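Local coordinates for dimethyladenosine transferase, putative (Plasmodium falciparum, PDB 2H1R), which probably dimethylates adenine bases of ribosomal RNA, with S-adenosyl-L-methionine as methyl donor, at residues N163-C168 with L277-F282; Y157-I162 with N210-C215; L264-M269 with L286-K291. One frame throughout, in Å; residues are numbered along the deposited sequence. Where two conformers were deposited one is given.

Contact 1 (N163-C168 with L277-F282)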
loop_
_atom_site.group_PDB
_atom_site.type_symbol
_atom_site.label_atom_id
_atom_site.label_comp_id
_atom_site.label_asym_id
_atom_site.label_seq_id
_atom_site.Cartn_x
_atom_site.Cartn_y
_atom_site.Cartn_z
ATOM N N ASN A 163 4.427 3.544 4.273
ATOM C CA ASN A 163 3.327 2.543 4.379
ATOM C C ASN A 163 3.560 1.319 3.539
ATOM O O ASN A 163 3.543 0.167 4.043
ATOM C CB ASN A 163 1.986 3.168 4.076
ATOM C CG ASN A 163 1.430 3.900 5.269
ATOM O OD1 ASN A 163 1.732 3.546 6.393
ATOM N ND2 ASN A 163 0.654 4.921 5.042
ATOM N N VAL A 164 3.869 1.555 2.270
ATOM C CA VAL A 164 4.184 0.466 1.333
ATOM C C VAL A 164 5.373 -0.377 1.798
ATOM O O VAL A 164 5.318 -1.642 1.772
ATOM C CB VAL A 164 4.400 1.034 -0.104
ATOM C CG1 VAL A 164 4.875 -0.049 -1.070
ATOM C CG2 VAL A 164 3.116 1.597 -0.615
ATOM N N LYS A 165 6.440 0.295 2.230
ATOM C CA LYS A 165 7.659 -0.363 2.619
ATOM C C LYS A 165 7.449 -1.195 3.902
ATOM O O LYS A 165 8.104 -2.231 4.093
ATOM C CB LYS A 165 8.763 0.667 2.872
ATOM C CG LYS A 165 9.427 1.263 1.601
ATOM C CD LYS A 165 10.294 2.459 1.956
ATOM C CE LYS A 165 11.667 2.012 2.485
ATOM N NZ LYS A 165 12.370 3.179 3.143
ATOM N N LEU A 166 6.566 -0.725 4.772
ATOM C CA LEU A 166 6.317 -1.454 6.007
ATOM C C LEU A 166 5.650 -2.771 5.671
ATOM O O LEU A 166 6.056 -3.809 6.181
ATOM C CB LEU A 166 5.437 -0.664 6.985
ATOM C CG LEU A 166 5.077 -1.508 8.239
ATOM C CD1 LEU A 166 6.303 -1.843 9.009
ATOM C CD2 LEU A 166 4.123 -0.803 9.129
ATOM N N PHE A 167 4.649 -2.725 4.809
ATOM C CA PHE A 167 3.837 -3.897 4.556
ATOM C C PHE A 167 4.368 -4.874 3.499
ATOM O O PHE A 167 4.050 -6.078 3.549
ATOM C CB PHE A 167 2.379 -3.485 4.400
ATOM C CG PHE A 167 1.807 -2.904 5.683
ATOM C CD1 PHE A 167 1.476 -3.744 6.759
ATOM C CD2 PHE A 167 1.717 -1.509 5.855
ATOM C CE1 PHE A 167 1.002 -3.220 7.965
ATOM C CE2 PHE A 167 1.240 -0.955 7.077
ATOM C CZ PHE A 167 0.875 -1.803 8.121
ATOM N N CYS A 168 5.203 -4.372 2.589
ATOM C CA CYS A 168 5.685 -5.164 1.468
ATOM C C CYS A 168 7.158 -4.919 1.118
ATOM O O CYS A 168 7.788 -3.985 1.612
ATOM C CB CYS A 168 4.811 -4.893 0.234
ATOM S SG CYS A 168 3.017 -4.990 0.490
ATOM N N LEU A 277 13.889 9.356 7.563
ATOM C CA LEU A 277 13.679 8.152 8.378
ATOM C C LEU A 277 12.968 7.029 7.593
ATOM O O LEU A 277 12.266 7.262 6.590
ATOM C CB LEU A 277 12.937 8.489 9.691
ATOM C CG LEU A 277 13.553 9.496 10.645
ATOM C CD1 LEU A 277 12.539 9.794 11.692
ATOM C CD2 LEU A 277 14.864 9.027 11.292
ATOM N N ASP A 278 13.195 5.790 8.024
ATOM C CA ASP A 278 12.542 4.685 7.342
ATOM C C ASP A 278 11.595 3.961 8.288
ATOM O O ASP A 278 11.413 4.375 9.448
ATOM C CB ASP A 278 13.573 3.736 6.733
ATOM C CG ASP A 278 14.453 3.058 7.778
ATOM O OD1 ASP A 278 14.024 2.819 8.942
ATOM O OD2 ASP A 278 15.602 2.739 7.448
ATOM N N GLU A 279 11.024 2.855 7.808
ATOM C CA GLU A 279 9.962 2.183 8.565
ATOM C C GLU A 279 10.475 1.656 9.896
ATOM O O GLU A 279 9.724 1.587 10.848
ATOM C CB GLU A 279 9.339 1.038 7.756
ATOM C CG GLU A 279 10.229 -0.160 7.611
ATOM C CD GLU A 279 11.032 -0.146 6.319
ATOM O OE1 GLU A 279 11.298 0.966 5.789
ATOM O OE2 GLU A 279 11.402 -1.266 5.846
ATOM N N ASN A 280 11.744 1.249 9.945
ATOM C CA ASN A 280 12.335 0.821 11.201
ATOM C C ASN A 280 12.407 1.915 12.260
ATOM O O ASN A 280 12.281 1.652 13.470
ATOM C CB ASN A 280 13.702 0.212 10.970
ATOM C CG ASN A 280 13.610 -1.140 10.287
ATOM O OD1 ASN A 280 12.814 -1.991 10.695
ATOM N ND2 ASN A 280 14.395 -1.337 9.233
ATOM N N ASP A 281 12.650 3.139 11.812
ATOM C CA ASP A 281 12.681 4.255 12.743
ATOM C C ASP A 281 11.300 4.495 13.281
ATOM O O ASP A 281 11.134 4.720 14.480
ATOM C CB ASP A 281 13.189 5.519 12.039
ATOM C CG ASP A 281 14.627 5.371 11.555
ATOM O OD1 ASP A 281 15.492 5.028 12.374
ATOM O OD2 ASP A 281 14.906 5.568 10.357
ATOM N N PHE A 282 10.308 4.470 12.409
ATOM C CA PHE A 282 8.952 4.771 12.848
ATOM C C PHE A 282 8.348 3.663 13.707
ATOM O O PHE A 282 7.525 3.939 14.574
ATOM C CB PHE A 282 8.069 5.099 11.665
ATOM C CG PHE A 282 8.253 6.505 11.200
ATOM C CD1 PHE A 282 7.703 7.543 11.939
ATOM C CD2 PHE A 282 9.002 6.781 10.056
ATOM C CE1 PHE A 282 7.897 8.891 11.531
ATOM C CE2 PHE A 282 9.231 8.121 9.653
ATOM C CZ PHE A 282 8.656 9.171 10.399
#
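E279 folds its carboxylate back over the flank of helix 159-167, where it overlaps the aliphatic part and the amine of K165. Its CG sits between the backbone N and the carbonyl carbon (chi1 72°), and a sharp bend at chi2 then turns OE1 toward the lysine. OE1 lies 3.5 Å from K165 CE and 3.6 Å from K165 NZ, a long salt bridge in which the acid rests beside the last methylene as much as on the ammonium. The two side chains cross at about a right angle, and K165, bent at chi3, carries NZ on to D278, whose CB is 3.8 Å from it. Beside the charged pair, E279 CB packs 4.3 Å from L166 CA, with the buried L166 also meeting W208 of helix 205-216.

The acid stands in the first turn of helix 279-291, which opens with a capping box. D278 OD1 accepts from D281 N at 3.2 Å, and D281 OD2 takes D278 N in return at 2.9 Å through its anti lone pair. On the other side, helix 159-167 leads directly into the edge strand 168-176 of the class I methyltransferase sheet, so the contact ties that Rossmann-like domain to the last helix of the chain.

K165 NZ also makes a weak hydrogen bond to Y157 OH, while K197 bonds to K165 O and forms a weak, long ion pair with E279. With the acid spread between two lysines at long range, the attraction is probably diffuse, with the aliphatic parts of K165 and E279 packing together alongside it.

Contact 2 (Y157-I162 with N210-C215)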
loop_
_atom_site.group_PDB
_atom_site.type_symbol
_atom_site.label_atom_id
_atom_site.label_comp_id
_atom_site.label_asym_id
_atom_site.label_seq_id
_atom_site.Cartn_x
_atom_site.Cartn_y
_atom_site.Cartn_z
ATOM N N TYR A 157 9.666 11.396 -1.347
ATOM C CA TYR A 157 9.509 10.302 -0.345
ATOM C C TYR A 157 8.439 10.734 0.648
ATOM O O TYR A 157 8.489 11.840 1.150
ATOM C CB TYR A 157 10.862 10.079 0.308
ATOM C CG TYR A 157 10.957 9.015 1.378
ATOM C CD1 TYR A 157 10.930 7.661 1.047
ATOM C CD2 TYR A 157 11.109 9.374 2.717
ATOM C CE1 TYR A 157 11.090 6.664 2.034
ATOM C CE2 TYR A 157 11.269 8.401 3.699
ATOM C CZ TYR A 157 11.216 7.050 3.352
ATOM O OH TYR A 157 11.366 6.087 4.334
ATOM N N SER A 158 7.441 9.874 0.902
ATOM C CA SER A 158 6.228 10.336 1.597
ATOM C C SER A 158 5.651 9.256 2.530
ATOM O O SER A 158 6.215 8.137 2.627
ATOM C CB SER A 158 5.169 10.797 0.587
ATOM O OG SER A 158 4.604 9.666 -0.074
ATOM N N ARG A 159 4.563 9.610 3.203
ATOM C CA ARG A 159 3.836 8.655 4.070
ATOM C C ARG A 159 3.424 7.426 3.244
ATOM O O ARG A 159 3.581 6.300 3.702
ATOM C CB ARG A 159 2.620 9.331 4.662
ATOM C CG ARG A 159 1.793 8.429 5.615
ATOM C CD ARG A 159 0.663 9.204 6.233
ATOM N NE ARG A 159 -0.081 9.984 5.241
ATOM C CZ ARG A 159 -1.179 9.559 4.623
ATOM N NH1 ARG A 159 -1.769 10.331 3.721
ATOM N NH2 ARG A 159 -1.701 8.371 4.907
ATOM N N LEU A 160 2.974 7.637 2.007
ATOM C CA LEU A 160 2.650 6.504 1.114
ATOM C C LEU A 160 3.795 5.539 1.011
ATOM O O LEU A 160 3.623 4.311 1.183
ATOM C CB LEU A 160 2.306 6.993 -0.309
ATOM C CG LEU A 160 2.381 5.927 -1.421
ATOM C CD1 LEU A 160 1.273 4.869 -1.220
ATOM C CD2 LEU A 160 2.281 6.569 -2.824
ATOM N N THR A 161 4.981 6.077 0.704
ATOM C CA THR A 161 6.175 5.275 0.558
ATOM C C THR A 161 6.484 4.442 1.771
ATOM O O THR A 161 6.800 3.245 1.641
ATOM C CB THR A 161 7.456 6.122 0.223
ATOM O OG1 THR A 161 7.130 7.171 -0.704
ATOM C CG2 THR A 161 8.510 5.222 -0.333
ATOM N N ILE A 162 6.422 5.045 2.953
ATOM C CA ILE A 162 6.767 4.283 4.145
ATOM C C ILE A 162 5.700 3.210 4.449
ATOM O O ILE A 162 6.062 2.094 4.809
ATOM C CB ILE A 162 7.067 5.180 5.363
ATOM C CG1 ILE A 162 8.291 6.046 5.082
ATOM C CG2 ILE A 162 7.399 4.323 6.605
ATOM C CD1 ILE A 162 8.749 6.939 6.301
ATOM N N ASN A 210 -1.601 7.310 11.704
ATOM C CA ASN A 210 -1.809 8.618 12.333
ATOM C C ASN A 210 -0.511 9.252 12.804
ATOM O O ASN A 210 -0.337 10.480 12.695
ATOM C CB ASN A 210 -2.803 8.548 13.492
ATOM C CG ASN A 210 -4.228 8.407 13.028
ATOM O OD1 ASN A 210 -4.553 8.624 11.859
ATOM N ND2 ASN A 210 -5.100 8.052 13.949
ATOM N N LEU A 211 0.386 8.422 13.315
ATOM C CA LEU A 211 1.746 8.873 13.689
ATOM C C LEU A 211 2.462 9.421 12.448
ATOM O O LEU A 211 3.078 10.500 12.489
ATOM C CB LEU A 211 2.563 7.726 14.299
ATOM C CG LEU A 211 4.071 7.972 14.510
ATOM C CD1 LEU A 211 4.358 9.096 15.525
ATOM C CD2 LEU A 211 4.817 6.703 14.924
ATOM N N LEU A 212 2.375 8.690 11.346
ATOM C CA LEU A 212 2.967 9.184 10.087
ATOM C C LEU A 212 2.363 10.477 9.593
ATOM O O LEU A 212 3.089 11.309 9.066
ATOM C CB LEU A 212 2.954 8.128 8.973
ATOM C CG LEU A 212 3.874 6.912 9.209
ATOM C CD1 LEU A 212 3.636 5.924 8.079
ATOM C CD2 LEU A 212 5.340 7.249 9.218
ATOM N N ARG A 213 1.053 10.652 9.727
ATOM C CA ARG A 213 0.409 11.921 9.339
ATOM C C ARG A 213 0.912 13.116 10.173
ATOM O O ARG A 213 1.153 14.213 9.629
ATOM C CB ARG A 213 -1.120 11.810 9.405
ATOM C CG ARG A 213 -1.689 10.979 8.244
ATOM C CD ARG A 213 -3.195 10.767 8.460
ATOM N NE ARG A 213 -3.814 9.979 7.411
ATOM C CZ ARG A 213 -4.334 10.503 6.302
ATOM N NH1 ARG A 213 -4.272 11.806 6.100
ATOM N NH2 ARG A 213 -4.896 9.719 5.382
ATOM N N ILE A 214 1.127 12.900 11.464
ATOM C CA ILE A 214 1.704 13.943 12.297
ATOM C C ILE A 214 3.096 14.329 11.807
ATOM O O ILE A 214 3.388 15.522 11.610
ATOM C CB ILE A 214 1.782 13.523 13.801
ATOM C CG1 ILE A 214 0.387 13.303 14.362
ATOM C CG2 ILE A 214 2.468 14.606 14.624
ATOM C CD1 ILE A 214 0.395 12.700 15.770
ATOM N N CYS A 215 3.938 13.328 11.625
ATOM C CA CYS A 215 5.331 13.519 11.252
ATOM C C CYS A 215 5.500 14.049 9.827
ATOM O O CYS A 215 6.352 14.914 9.600
ATOM C CB CYS A 215 6.106 12.207 11.413
ATOM S SG CYS A 215 6.185 11.693 13.181
#
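This is a helix-helix contact between the class I methyltransferase domain and the helical region that follows it: helix 159-167 packs by its first turns against helix 205-216. Its inner part is apolar. I162 CG2 meets L212 CD1 at 4.3 Å, and both residues also touch F282 of helix 279-291, so three helices share this patch.

Toward the solvent-exposed side, the contact changes character. R159 leaves its helix with CG anti to the backbone N (chi1 -179°), which lays the methylenes across L212; its CG is 3.6 Å from L212 CB. A bend at chi3 then swings the guanidinium over R213, whose own chain runs straight from CG to NE. The two guanidinium groups form an offset stack, centres 3.7 Å apart and planes inclined by 30°. D209, one turn before R213, grips both: its OD1 forms a salt bridge with R159 NH2 and its OD2 another with R213 NE. The shared carboxylate probably holds the two groups together and limits how they turn. At the near end of the stack, R159 NE lies 3.5 Å from R213 CG.

Contact 3 (L264-M269 with L286-K291); sequences LEHLDM and LLEFNK
A Schellman motif closes helix 256-266, and the residues leading into it pack against the last two turns of helix 279-291 in the C-terminal helical part of the protein. D268 takes a positive phi of 60°, and two backbone bonds reach back into the final turn: M269 N to L264 O at 2.8 Å and D268 N to E265 O at 3.1 Å. The turn carries the chain away, leaving L264, H266 and L267 to meet the neighbouring helix.

L267 straddles the stem of E288. Both of its methyls, CD1 and CD2, lie 3.9 Å from E288 CG, so the leucine fork meets a methylene and leaves the carboxylate to one side. That carboxylate owes its position to a bend at chi2 (-73°), which turns it toward H266. There OE2 approaches the imidazole at its edge, near the ring plane, 3.9 Å from H266 CE1. Ring and carboxylate planes are inclined by 59°, and H266 ND1 is 4.2 Å from E288 OE1.

Deeper in, L264 CD2 comes within 4.4 Å of F289 CZ, approaching the ring obliquely. F289 is enclosed further by F227 and by an edge-to-face meeting with F296, while V263 and C260 of helix 256-266 also touch it. L264 and L267 both reach L285, one helical position before the 286-291 segment.

The chemistry is therefore graded from a buried leucine-aromatic cluster to an exposed histidine beside an acid. If H266 were protonated, E288 could attract it, but at these separations the effect would be modest, and packing of L267 on the methylenes of E288 and of L264 on F289 probably dominates.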
loop_
_atom_site.group_PDB
_atom_site.type_symbol
_atom_site.label_atom_id
_atom_site.label_comp_id
_atom_site.label_asym_id
_atom_site.label_seq_id
_atom_site.Cartn_x
_atom_site.Cartn_y
_atom_site.Cartn_z
ATOM N N LEU A 264 11.698 10.945 22.160
ATOM C CA LEU A 264 12.612 11.355 21.075
ATOM C C LEU A 264 14.060 11.345 21.570
ATOM O O LEU A 264 14.958 10.817 20.917
ATOM C CB LEU A 264 12.226 12.758 20.552
ATOM C CG LEU A 264 10.818 12.992 19.986
ATOM C CD1 LEU A 264 10.727 14.398 19.417
ATOM C CD2 LEU A 264 10.483 12.025 18.914
ATOM N N GLU A 265 14.255 11.924 22.747
ATOM C CA GLU A 265 15.535 11.980 23.417
ATOM C C GLU A 265 16.112 10.588 23.641
ATOM O O GLU A 265 17.261 10.341 23.286
ATOM C CB GLU A 265 15.376 12.744 24.728
ATOM C CG GLU A 265 16.670 13.268 25.330
ATOM C CD GLU A 265 16.422 14.382 26.345
ATOM O OE1 GLU A 265 15.363 15.067 26.264
ATOM O OE2 GLU A 265 17.287 14.573 27.225
ATOM N N HIS A 266 15.294 9.675 24.170
ATOM C CA HIS A 266 15.703 8.295 24.413
ATOM C C HIS A 266 16.167 7.615 23.146
ATOM O O HIS A 266 17.143 6.880 23.166
ATOM C CB HIS A 266 14.571 7.478 25.033
ATOM C CG HIS A 266 14.897 6.020 25.190
ATOM N ND1 HIS A 266 14.296 5.031 24.438
ATOM C CD2 HIS A 266 15.770 5.388 26.011
ATOM C CE1 HIS A 266 14.776 3.852 24.792
ATOM N NE2 HIS A 266 15.673 4.043 25.747
ATOM N N LEU A 267 15.464 7.861 22.046
ATOM C CA LEU A 267 15.750 7.211 20.784
ATOM C C LEU A 267 16.759 7.999 19.949
ATOM O O LEU A 267 17.086 7.585 18.844
ATOM C CB LEU A 267 14.459 6.992 19.993
ATOM C CG LEU A 267 13.412 6.000 20.552
ATOM C CD1 LEU A 267 12.075 6.187 19.836
ATOM C CD2 LEU A 267 13.898 4.565 20.336
ATOM N N ASP A 268 17.259 9.117 20.481
ATOM C CA ASP A 268 18.219 9.971 19.736
ATOM C C ASP A 268 17.617 10.482 18.443
ATOM O O ASP A 268 18.300 10.513 17.404
ATOM C CB ASP A 268 19.511 9.208 19.378
ATOM C CG ASP A 268 20.302 8.783 20.593
ATOM O OD1 ASP A 268 20.559 9.638 21.479
ATOM O OD2 ASP A 268 20.680 7.586 20.653
ATOM N N MET A 269 16.350 10.873 18.484
ATOM C CA MET A 269 15.647 11.243 17.267
ATOM C C MET A 269 15.190 12.706 17.267
ATOM O O MET A 269 14.529 13.139 16.330
ATOM C CB MET A 269 14.461 10.297 17.021
ATOM C CG MET A 269 14.827 8.902 16.553
ATOM S SD MET A 269 13.322 7.970 16.095
ATOM C CE MET A 269 14.026 6.332 15.886
ATOM N N LEU A 286 6.833 4.374 17.387
ATOM C CA LEU A 286 5.465 3.966 17.768
ATOM C C LEU A 286 5.548 3.106 19.053
ATOM O O LEU A 286 4.762 3.298 20.016
ATOM C CB LEU A 286 4.832 3.171 16.612
ATOM C CG LEU A 286 3.377 2.711 16.822
ATOM C CD1 LEU A 286 2.434 3.893 17.189
ATOM C CD2 LEU A 286 2.871 1.982 15.590
ATOM N N LEU A 287 6.491 2.177 19.060
ATOM C CA LEU A 287 6.675 1.234 20.195
ATOM C C LEU A 287 6.975 1.978 21.503
ATOM O O LEU A 287 6.352 1.707 22.533
ATOM C CB LEU A 287 7.772 0.201 19.881
ATOM C CG LEU A 287 8.072 -0.877 20.940
ATOM C CD1 LEU A 287 7.079 -2.005 20.791
ATOM C CD2 LEU A 287 9.482 -1.472 20.752
ATOM N N GLU A 288 7.910 2.931 21.448
ATOM C CA GLU A 288 8.226 3.771 22.631
ATOM C C GLU A 288 7.135 4.739 23.104
ATOM O O GLU A 288 6.904 4.852 24.324
ATOM C CB GLU A 288 9.589 4.462 22.462
ATOM C CG GLU A 288 10.692 3.454 22.200
ATOM C CD GLU A 288 11.103 2.620 23.422
ATOM O OE1 GLU A 288 10.664 2.924 24.558
ATOM O OE2 GLU A 288 11.894 1.666 23.230
ATOM N N PHE A 289 6.441 5.421 22.181
ATOM C CA PHE A 289 5.225 6.154 22.566
ATOM C C PHE A 289 4.209 5.222 23.231
ATOM O O PHE A 289 3.754 5.506 24.344
ATOM C CB PHE A 289 4.556 6.892 21.404
ATOM C CG PHE A 289 5.270 8.171 21.002
ATOM C CD1 PHE A 289 5.763 8.338 19.705
ATOM C CD2 PHE A 289 5.406 9.212 21.912
ATOM C CE1 PHE A 289 6.409 9.535 19.335
ATOM C CE2 PHE A 289 6.041 10.398 21.546
ATOM C CZ PHE A 289 6.571 10.542 20.255
ATOM N N ASN A 290 3.893 4.097 22.582
ATOM C CA ASN A 290 2.835 3.216 23.151
ATOM C C ASN A 290 3.217 2.667 24.543
ATOM O O ASN A 290 2.341 2.522 25.409
ATOM C CB ASN A 290 2.514 2.062 22.212
ATOM C CG ASN A 290 1.704 2.475 20.995
ATOM O OD1 ASN A 290 1.518 1.654 20.108
ATOM N ND2 ASN A 290 1.147 3.703 20.979
ATOM N N LYS A 291 4.501 2.358 24.739
ATOM C CA LYS A 291 5.036 1.883 26.035
ATOM C C LYS A 291 4.744 2.885 27.159
ATOM O O LYS A 291 4.473 2.499 28.326
ATOM C CB LYS A 291 6.535 1.587 25.899
ATOM C CG LYS A 291 7.161 0.703 26.904
ATOM C CD LYS A 291 8.492 0.093 26.365
#

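Contacts 1 and 2 both use helix 159-167, joining the methyltransferase domain to two different C-terminal helices, and their centres lie about 9 Å apart. Y157 connects them directly: its OH is 2.7 Å from L277 O, probably a hydrogen bond. The centre of contact 3 lies about 25 Å from the centre of the chain, wholly among the C-terminal helices, and the contact shares helix 279-291 with contact 1. All three are partly buried, with apolar residues inward and charged ones outward, but the polar edges differ: a long lysine-glutamate pair in contact 1, stacked arginines bridged by an aspartate in contact 2, and a loose histidine-glutamate approach in contact 3.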